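Local coordinates for leucine aminopeptidase 1 (Caenorhabditis elegans, PDB 2HC9), which removes N-terminal amino acids, preferably leucine, from peptides as a zinc-dependent M17 aminopeptidase and probably serves as a digestive enzyme, at residues S324-E329 and G442-F447; E329-D334 and K422-G427; D408-D413 and D430-A435. The protein carries 1 engineered substitution. All coordinates share one frame; numbering follows the deposited sequence.

Overall arrangement
All three contacts lie in the catalytic domain, with centres 13 to 15 Å apart. Interactions 1 and 2 are buried and share E329: V328 of strand 327-329 packs on H444 in the first, while E329 of the same strand pairs with K422 in the second. Interaction 3 is only partly buried and joins helix 407-410 and the turn after it to the residues leading into helix 433-442, whose far end leads into the turn of interaction 1. Interaction 1 is a histidine ring hydrogen-bonded to a serine and otherwise packed on aliphatic carbons, interaction 2 a dense asparagine network leading to the zinc ligand D334, and interaction 3 a carboxylate gripping two amides beside a phenylalanine face.

Interaction 1: S324-E329 and G442-F447; sequences SGKTVE and GAHIGF
S324 and H444 bring the two backbones nearest each other, with 5.9 Å between their CA atoms. No backbone hydrogen bond joins the segments. The chain of 442-447 makes a type I beta turn from G442 to I445 as it leaves helix 433-442, and the carbonyl O of G442 accepts from both I445 N and F447 N. On the other side, S324 and G325 lead into the short strand 327-329. The link across is made by side chains, chiefly the ring of H444. Its ND1 is hydrogen-bonded to S324 OG at 2.8 Å, with S324 OG near the ring plane, at the edge; either atom could be the donor. S324 OG stands between its own backbone N and carbonyl carbon (chi1 68°), where it also accepts from K326 N at 3.1 Å and closes an ST turn. The serine hydroxyl thus links the turn before the strand to the imidazole and probably helps set its rotation. This strand is the middle one of a small three-stranded sheet, antiparallel to 319-321 and parallel to 421-422, so the histidine ties the sheet to the turn that follows helix 433-442. Farther round the ring, V328 CG2 comes to 3.5 Å from H444 NE2, again at the edge. NE2 is buried there and has no polar partner in the model. K326 approaches the imidazole obliquely: its CB is 3.7 Å from H444 CE1, and the side chains of K326 and H444 run antiparallel past one another. The lysine chain then runs on past the turn, its CD 3.7 Å from A443 O. M322 and M421 also touch the histidine, as does A342 of helix 337-350.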
loop_
_atom_site.group_PDB
_atom_site.type_symbol
_atom_site.label_atom_id
_atom_site.label_comp_id
_atom_site.label_asym_id
_atom_site.label_seq_id
_atom_site.Cartn_x
_atom_site.Cartn_y
_atom_site.Cartn_z
ATOM N N SER A 324 26.810 -24.000 14.745
ATOM C CA SER A 324 28.217 -23.580 14.544
ATOM C C SER A 324 28.825 -22.930 15.798
ATOM O O SER A 324 30.055 -22.758 15.879
ATOM C CB SER A 324 28.286 -22.580 13.387
ATOM O OG SER A 324 27.649 -21.360 13.759
ATOM N N GLY A 325 27.967 -22.554 16.738
ATOM C CA GLY A 325 28.393 -21.776 17.899
ATOM C C GLY A 325 28.284 -20.271 17.679
ATOM O O GLY A 325 28.400 -19.510 18.637
ATOM N N LYS A 326 28.086 -19.839 16.428
ATOM C CA LYS A 326 27.946 -18.396 16.123
ATOM C C LYS A 326 26.540 -17.884 16.478
ATOM O O LYS A 326 25.574 -18.656 16.466
ATOM C CB LYS A 326 28.236 -18.109 14.643
ATOM C CG LYS A 326 29.744 -18.241 14.345
ATOM C CD LYS A 326 30.030 -18.132 12.861
ATOM C CE LYS A 326 31.542 -18.259 12.610
ATOM N NZ LYS A 326 32.346 -17.234 13.375
ATOM N N THR A 327 26.425 -16.593 16.787
ATOM C CA THR A 327 25.101 -16.038 17.109
ATOM C C THR A 327 24.475 -15.328 15.901
ATOM O O THR A 327 25.173 -14.701 15.103
ATOM C CB THR A 327 25.146 -15.075 18.307
ATOM O OG1 THR A 327 26.187 -14.092 18.085
ATOM C CG2 THR A 327 25.446 -15.871 19.638
ATOM N N VAL A 328 23.154 -15.431 15.769
ATOM C CA VAL A 328 22.462 -14.766 14.670
ATOM C C VAL A 328 21.317 -13.936 15.288
ATOM O O VAL A 328 20.518 -14.449 16.078
ATOM C CB VAL A 328 21.923 -15.767 13.593
ATOM C CG1 VAL A 328 21.094 -14.986 12.561
ATOM C CG2 VAL A 328 23.106 -16.491 12.887
ATOM N N GLU A 329 21.265 -12.652 14.918
ATOM C CA GLU A 329 20.117 -11.791 15.280
ATOM C C GLU A 329 19.080 -11.973 14.194
ATOM O O GLU A 329 19.329 -11.643 13.015
ATOM C CB GLU A 329 20.554 -10.326 15.328
ATOM C CG GLU A 329 19.428 -9.390 15.708
ATOM C CD GLU A 329 19.868 -7.924 15.774
ATOM O OE1 GLU A 329 21.044 -7.583 15.454
ATOM O OE2 GLU A 329 19.004 -7.117 16.148
ATOM N N GLY A 442 26.480 -19.748 4.336
ATOM C CA GLY A 442 27.928 -19.991 4.238
ATOM C C GLY A 442 28.756 -19.381 5.352
ATOM O O GLY A 442 29.854 -19.851 5.639
ATOM N N ALA A 443 28.236 -18.341 5.996
ATOM C CA ALA A 443 28.952 -17.690 7.099
ATOM C C ALA A 443 29.235 -18.646 8.268
ATOM O O ALA A 443 30.061 -18.359 9.126
ATOM C CB ALA A 443 28.156 -16.447 7.594
ATOM N N HIS A 444 28.538 -19.778 8.306
ATOM C CA HIS A 444 28.693 -20.741 9.394
ATOM C C HIS A 444 29.654 -21.876 9.047
ATOM O O HIS A 444 29.980 -22.709 9.910
ATOM C CB HIS A 444 27.306 -21.253 9.814
ATOM C CG HIS A 444 26.472 -20.155 10.407
ATOM N ND1 HIS A 444 26.560 -19.804 11.737
ATOM C CD2 HIS A 444 25.707 -19.207 9.817
ATOM C CE1 HIS A 444 25.820 -18.730 11.956
ATOM N NE2 HIS A 444 25.294 -18.342 10.805
ATOM N N ILE A 445 30.138 -21.863 7.803
ATOM C CA ILE A 445 31.248 -22.736 7.373
ATOM C C ILE A 445 32.373 -21.980 6.631
ATOM O O ILE A 445 32.952 -22.499 5.679
ATOM C CB ILE A 445 30.717 -23.933 6.518
ATOM C CG1 ILE A 445 29.875 -23.445 5.319
ATOM C CG2 ILE A 445 29.906 -24.925 7.398
ATOM C CD1 ILE A 445 29.940 -24.440 4.121
ATOM N N GLY A 446 32.676 -20.750 7.065
ATOM C CA GLY A 446 33.777 -19.982 6.481
ATOM C C GLY A 446 33.620 -19.787 4.992
ATOM O O GLY A 446 34.609 -19.749 4.250
ATOM N N PHE A 447 32.367 -19.701 4.549
ATOM C CA PHE A 447 32.029 -19.528 3.133
ATOM C C PHE A 447 32.598 -20.640 2.244
ATOM O O PHE A 447 32.852 -20.424 1.062
ATOM C CB PHE A 447 32.398 -18.124 2.630
ATOM C CG PHE A 447 31.805 -17.029 3.466
ATOM C CD1 PHE A 447 30.431 -16.758 3.401
ATOM C CD2 PHE A 447 32.606 -16.282 4.333
ATOM C CE1 PHE A 447 29.858 -15.740 4.233
ATOM C CE2 PHE A 447 32.039 -15.269 5.156
ATOM C CZ PHE A 447 30.673 -15.010 5.091
#

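Interaction 2: E329-D334 and K422-G427; sequences EINNTD and KNSNLG. With ZN (zinc ion), chain B.
E329-D334 and K422-G427 meet in a buried, largely polar contact, where two neighbouring strands give way to loops on the approach to the zinc site. E329 and K422 still pair as a parallel bridge: N423 N donates to E329 O at 3.0 Å, and the side chains of E329 and K422 run alongside each other on one face of the sheet. The glutamate OE1 is hydrogen-bonded to S416 OG. Beyond the bridge, asparagines replace the strand pairing. N423 uses both ends of its amide: OD1 accepts from N331 N at 3.0 Å, and more weakly from N332 N, while ND2 gives a nearly straight bond (165°) to N332 O at 2.9 Å, with that oxygen in its amide plane. N331 answers from the other segment, its side chain passing that of N423 in the opposite direction to reach S424. Its CG sits between the backbone N and the carbonyl carbon (chi1 63°), and its ND2 donates to S424 O at 3.0 Å from above the carbonyl plane of the serine. N331 OD1 takes the S424 hydroxyl at 3.3 Å and, weakly, S424 N. N332 OD1 accepts from D334 N, an Asx turn that shapes the loop just where D334 binds zinc through both its O and its OD1, the latter at 2.0 Å. D257 and E336 complete the protein ligands, and D334 OD2 forms a salt bridge with K264, a predicted active-site residue. From N423, ND2 also bonds A335 O, and O accepts from R338, likewise predicted. N332-D334 open the NTDAEGRL signature of M17 aminopeptidases.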
loop_
_atom_site.group_PDB
_atom_site.type_symbol
_atom_site.label_atom_id
_atom_site.label_comp_id
_atom_site.label_asym_id
_atom_site.label_seq_id
_atom_site.Cartn_x
_atom_site.Cartn_y
_atom_site.Cartn_z
ATOM N N GLU A 329 21.265 -12.652 14.918
ATOM C CA GLU A 329 20.117 -11.791 15.280
ATOM C C GLU A 329 19.080 -11.973 14.194
ATOM O O GLU A 329 19.329 -11.643 13.015
ATOM C CB GLU A 329 20.554 -10.326 15.328
ATOM C CG GLU A 329 19.428 -9.390 15.708
ATOM C CD GLU A 329 19.868 -7.924 15.774
ATOM O OE1 GLU A 329 21.044 -7.583 15.454
ATOM O OE2 GLU A 329 19.004 -7.117 16.148
ATOM N N ILE A 330 17.932 -12.516 14.580
ATOM C CA ILE A 330 16.852 -12.730 13.619
ATOM C C ILE A 330 16.096 -11.415 13.470
ATOM O O ILE A 330 15.374 -11.014 14.390
ATOM C CB ILE A 330 15.888 -13.826 14.104
ATOM C CG1 ILE A 330 16.656 -15.125 14.402
ATOM C CG2 ILE A 330 14.751 -14.057 13.053
ATOM C CD1 ILE A 330 15.798 -16.249 15.054
ATOM N N ASN A 331 16.248 -10.740 12.323
ATOM C CA ASN A 331 15.412 -9.564 12.052
ATOM C C ASN A 331 14.311 -9.843 11.039
ATOM O O ASN A 331 13.538 -8.959 10.692
ATOM C CB ASN A 331 16.266 -8.348 11.645
ATOM C CG ASN A 331 17.038 -8.567 10.352
ATOM O OD1 ASN A 331 17.396 -9.698 10.006
ATOM N ND2 ASN A 331 17.304 -7.476 9.630
ATOM N N ASN A 332 14.267 -11.082 10.550
ATOM C CA ASN A 332 13.248 -11.491 9.609
ATOM C C ASN A 332 12.884 -12.964 9.831
ATOM O O ASN A 332 13.609 -13.869 9.430
ATOM C CB ASN A 332 13.724 -11.253 8.165
ATOM C CG ASN A 332 12.640 -11.524 7.140
ATOM O OD1 ASN A 332 11.550 -12.005 7.469
ATOM N ND2 ASN A 332 12.940 -11.227 5.890
ATOM N N THR A 333 11.751 -13.190 10.476
ATOM C CA THR A 333 11.292 -14.549 10.782
ATOM C C THR A 333 10.947 -15.335 9.532
ATOM O O THR A 333 10.866 -16.548 9.599
ATOM C CB THR A 333 10.051 -14.564 11.714
ATOM O OG1 THR A 333 8.944 -13.930 11.048
ATOM C CG2 THR A 333 10.374 -13.844 13.043
ATOM N N ASP A 334 10.727 -14.638 8.411
ATOM C CA ASP A 334 10.426 -15.286 7.108
ATOM C C ASP A 334 11.722 -15.629 6.341
ATOM O O ASP A 334 11.688 -16.262 5.274
ATOM C CB ASP A 334 9.553 -14.335 6.285
ATOM C CG ASP A 334 8.818 -15.019 5.139
ATOM O OD1 ASP A 334 8.879 -16.263 4.971
ATOM O OD2 ASP A 334 8.144 -14.293 4.395
ATOM N N LYS A 422 23.189 -10.634 11.418
ATOM C CA LYS A 422 21.724 -10.719 11.291
ATOM C C LYS A 422 21.427 -11.773 10.224
ATOM O O LYS A 422 22.294 -12.079 9.424
ATOM C CB LYS A 422 21.172 -9.375 10.809
ATOM C CG LYS A 422 21.327 -8.212 11.783
ATOM C CD LYS A 422 20.496 -7.002 11.328
ATOM C CE LYS A 422 20.626 -5.861 12.347
ATOM N NZ LYS A 422 19.867 -4.637 11.926
ATOM N N ASN A 423 20.204 -12.292 10.185
ATOM C CA ASN A 423 19.827 -13.222 9.114
ATOM C C ASN A 423 19.361 -12.565 7.805
ATOM O O ASN A 423 19.329 -13.209 6.771
ATOM C CB ASN A 423 18.840 -14.304 9.622
ATOM C CG ASN A 423 17.405 -13.789 9.805
ATOM O OD1 ASN A 423 17.183 -12.668 10.243
ATOM N ND2 ASN A 423 16.425 -14.641 9.521
ATOM N N SER A 424 19.016 -11.280 7.838
ATOM C CA SER A 424 18.606 -10.610 6.606
ATOM C C SER A 424 18.872 -9.124 6.701
ATOM O O SER A 424 19.332 -8.624 7.734
ATOM C CB SER A 424 17.133 -10.895 6.260
ATOM O OG SER A 424 16.282 -10.038 6.950
ATOM N N ASN A 425 18.601 -8.435 5.606
ATOM C CA ASN A 425 18.652 -6.981 5.577
ATOM C C ASN A 425 17.331 -6.501 4.993
ATOM O O ASN A 425 16.938 -6.905 3.892
ATOM C CB ASN A 425 19.855 -6.536 4.730
ATOM C CG ASN A 425 20.073 -5.039 4.779
ATOM O OD1 ASN A 425 19.122 -4.268 4.669
ATOM N ND2 ASN A 425 21.320 -4.622 4.962
ATOM N N LEU A 426 16.615 -5.671 5.745
ATOM C CA LEU A 426 15.257 -5.307 5.353
ATOM C C LEU A 426 15.220 -4.000 4.567
ATOM O O LEU A 426 14.144 -3.504 4.224
ATOM C CB LEU A 426 14.348 -5.205 6.584
ATOM C CG LEU A 426 14.106 -6.518 7.344
ATOM C CD1 LEU A 426 13.171 -6.254 8.533
ATOM C CD2 LEU A 426 13.499 -7.568 6.427
ATOM N N GLY A 427 16.393 -3.429 4.311
ATOM C CA GLY A 427 16.490 -2.242 3.481
ATOM C C GLY A 427 17.344 -2.435 2.239
ATOM O O GLY A 427 17.317 -3.481 1.591
HETATM ZN ZN ZN B . 10.161 -17.783 4.887
HETATM O O HOH W 1 11.117 -18.389 3.208
#

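Interaction 3: D408-D413 and D430-A435; sequences DLFFGD and DGPPSA
The D413 carboxylate takes two successive backbone amides of the other segment: G431 N donates to OD2 at 2.8 Å (165°), and D430 N to OD1 at 3.0 Å (168°). G431 N meets the syn lone pair of OD2. D430 N also comes from the syn side, but 27° out of the carboxylate plane. Next to this polar grip, F410 offers a ring face. G431 CA sits over it, 3.5 Å from the centroid, in a CH-pi contact; the glycine lets the backbone lie this close to the ring. P432 CD lies over the same face, 4.1 Å from the centroid, a second CH-pi contact. P432 is the N-cap residue of helix 433-442, so F410 of helix 407-410 and D413 in the 3-10 turn that follows together hold the approach to the next helix of the catalytic domain. L439, farther along that helix, also touches F410. On the side of D430, a water bridges L409 O and D430 OD2, donating to both at 2.8 Å. The D430 carboxylate comes within 4.5 Å of that of D413 (OD2 to OD1), a like-charge approach probably eased by the two amides that D413 binds. A neighbouring subunit borders this region, its W369 packing on P432.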
loop_
_atom_site.group_PDB
_atom_site.type_symbol
_atom_site.label_atom_id
_atom_site.label_comp_id
_atom_site.label_asym_id
_atom_site.label_seq_id
_atom_site.Cartn_x
_atom_site.Cartn_y
_atom_site.Cartn_z
ATOM N N ASP A 408 33.303 -10.955 0.743
ATOM C CA ASP A 408 33.951 -9.672 1.101
ATOM C C ASP A 408 33.115 -8.439 0.760
ATOM O O ASP A 408 33.053 -7.482 1.544
ATOM C CB ASP A 408 35.375 -9.563 0.526
ATOM C CG ASP A 408 35.443 -9.802 -0.992
ATOM O OD1 ASP A 408 34.412 -10.096 -1.649
ATOM O OD2 ASP A 408 36.567 -9.703 -1.538
ATOM N N LEU A 409 32.454 -8.455 -0.388
ATOM C CA LEU A 409 31.651 -7.291 -0.804
ATOM C C LEU A 409 30.272 -7.258 -0.149
ATOM O O LEU A 409 29.749 -6.179 0.106
ATOM C CB LEU A 409 31.468 -7.265 -2.323
ATOM C CG LEU A 409 32.733 -7.021 -3.160
ATOM C CD1 LEU A 409 32.303 -7.018 -4.651
ATOM C CD2 LEU A 409 33.401 -5.682 -2.763
ATOM N N PHE A 410 29.680 -8.428 0.096
ATOM C CA PHE A 410 28.246 -8.493 0.399
ATOM C C PHE A 410 27.891 -8.918 1.824
ATOM O O PHE A 410 26.790 -8.658 2.282
ATOM C CB PHE A 410 27.514 -9.418 -0.591
ATOM C CG PHE A 410 27.696 -9.057 -2.051
ATOM C CD1 PHE A 410 27.830 -7.722 -2.463
ATOM C CD2 PHE A 410 27.653 -10.065 -3.019
ATOM C CE1 PHE A 410 27.970 -7.391 -3.817
ATOM C CE2 PHE A 410 27.779 -9.762 -4.402
ATOM C CZ PHE A 410 27.933 -8.412 -4.804
ATOM N N PHE A 411 28.800 -9.583 2.531
ATOM C CA PHE A 411 28.441 -10.114 3.863
ATOM C C PHE A 411 28.165 -8.995 4.874
ATOM O O PHE A 411 27.390 -9.160 5.844
ATOM C CB PHE A 411 29.485 -11.130 4.362
ATOM C CG PHE A 411 29.164 -11.718 5.725
ATOM C CD1 PHE A 411 28.031 -12.513 5.902
ATOM C CD2 PHE A 411 29.971 -11.449 6.820
ATOM C CE1 PHE A 411 27.717 -13.037 7.159
ATOM C CE2 PHE A 411 29.677 -11.985 8.080
ATOM C CZ PHE A 411 28.550 -12.776 8.246
ATOM N N GLY A 412 28.752 -7.833 4.615
ATOM C CA GLY A 412 28.456 -6.644 5.409
ATOM C C GLY A 412 26.984 -6.232 5.389
ATOM O O GLY A 412 26.520 -5.533 6.298
ATOM N N ASP A 413 26.238 -6.667 4.372
ATOM C CA ASP A 413 24.771 -6.511 4.381
ATOM C C ASP A 413 24.110 -7.145 5.635
ATOM O O ASP A 413 23.009 -6.737 6.031
ATOM C CB ASP A 413 24.155 -7.114 3.112
ATOM C CG ASP A 413 24.517 -6.335 1.847
ATOM O OD1 ASP A 413 24.962 -5.148 1.939
ATOM O OD2 ASP A 413 24.330 -6.913 0.751
ATOM N N ASP A 430 24.005 -4.094 -0.648
ATOM C CA ASP A 430 24.922 -4.076 -1.791
ATOM C C ASP A 430 24.833 -5.341 -2.637
ATOM O O ASP A 430 25.065 -5.282 -3.819
ATOM C CB ASP A 430 26.353 -3.900 -1.326
ATOM C CG ASP A 430 26.675 -2.454 -0.956
ATOM O OD1 ASP A 430 25.929 -1.540 -1.355
ATOM O OD2 ASP A 430 27.689 -2.250 -0.267
ATOM N N GLY A 431 24.552 -6.485 -2.015
ATOM C CA GLY A 431 24.471 -7.746 -2.775
ATOM C C GLY A 431 23.115 -7.997 -3.410
ATOM O O GLY A 431 22.095 -7.451 -2.961
ATOM N N PRO A 432 23.073 -8.878 -4.415
ATOM C CA PRO A 432 21.747 -9.403 -4.830
ATOM C C PRO A 432 21.131 -10.087 -3.585
ATOM O O PRO A 432 21.839 -10.826 -2.906
ATOM C CB PRO A 432 22.100 -10.478 -5.883
ATOM C CG PRO A 432 23.559 -10.301 -6.217
ATOM C CD PRO A 432 24.211 -9.505 -5.129
ATOM N N PRO A 433 19.868 -9.784 -3.225
ATOM C CA PRO A 433 19.287 -10.410 -2.023
ATOM C C PRO A 433 19.390 -11.933 -1.958
ATOM O O PRO A 433 19.623 -12.479 -0.854
ATOM C CB PRO A 433 17.817 -9.946 -2.061
ATOM C CG PRO A 433 17.914 -8.580 -2.736
ATOM C CD PRO A 433 18.955 -8.782 -3.812
ATOM N N SER A 434 19.267 -12.614 -3.107
ATOM C CA SER A 434 19.420 -14.085 -3.134
ATOM C C SER A 434 20.829 -14.550 -2.770
ATOM O O SER A 434 21.005 -15.623 -2.181
ATOM C CB SER A 434 19.009 -14.670 -4.484
ATOM O OG SER A 434 17.678 -14.269 -4.779
ATOM N N ALA A 435 21.827 -13.736 -3.108
ATOM C CA ALA A 435 23.218 -14.045 -2.789
ATOM C C ALA A 435 23.451 -13.828 -1.300
ATOM O O ALA A 435 24.082 -14.652 -0.630
ATOM C CB ALA A 435 24.152 -13.128 -3.612
HETATM O O HOH W 2 30.139 -3.517 -0.473
#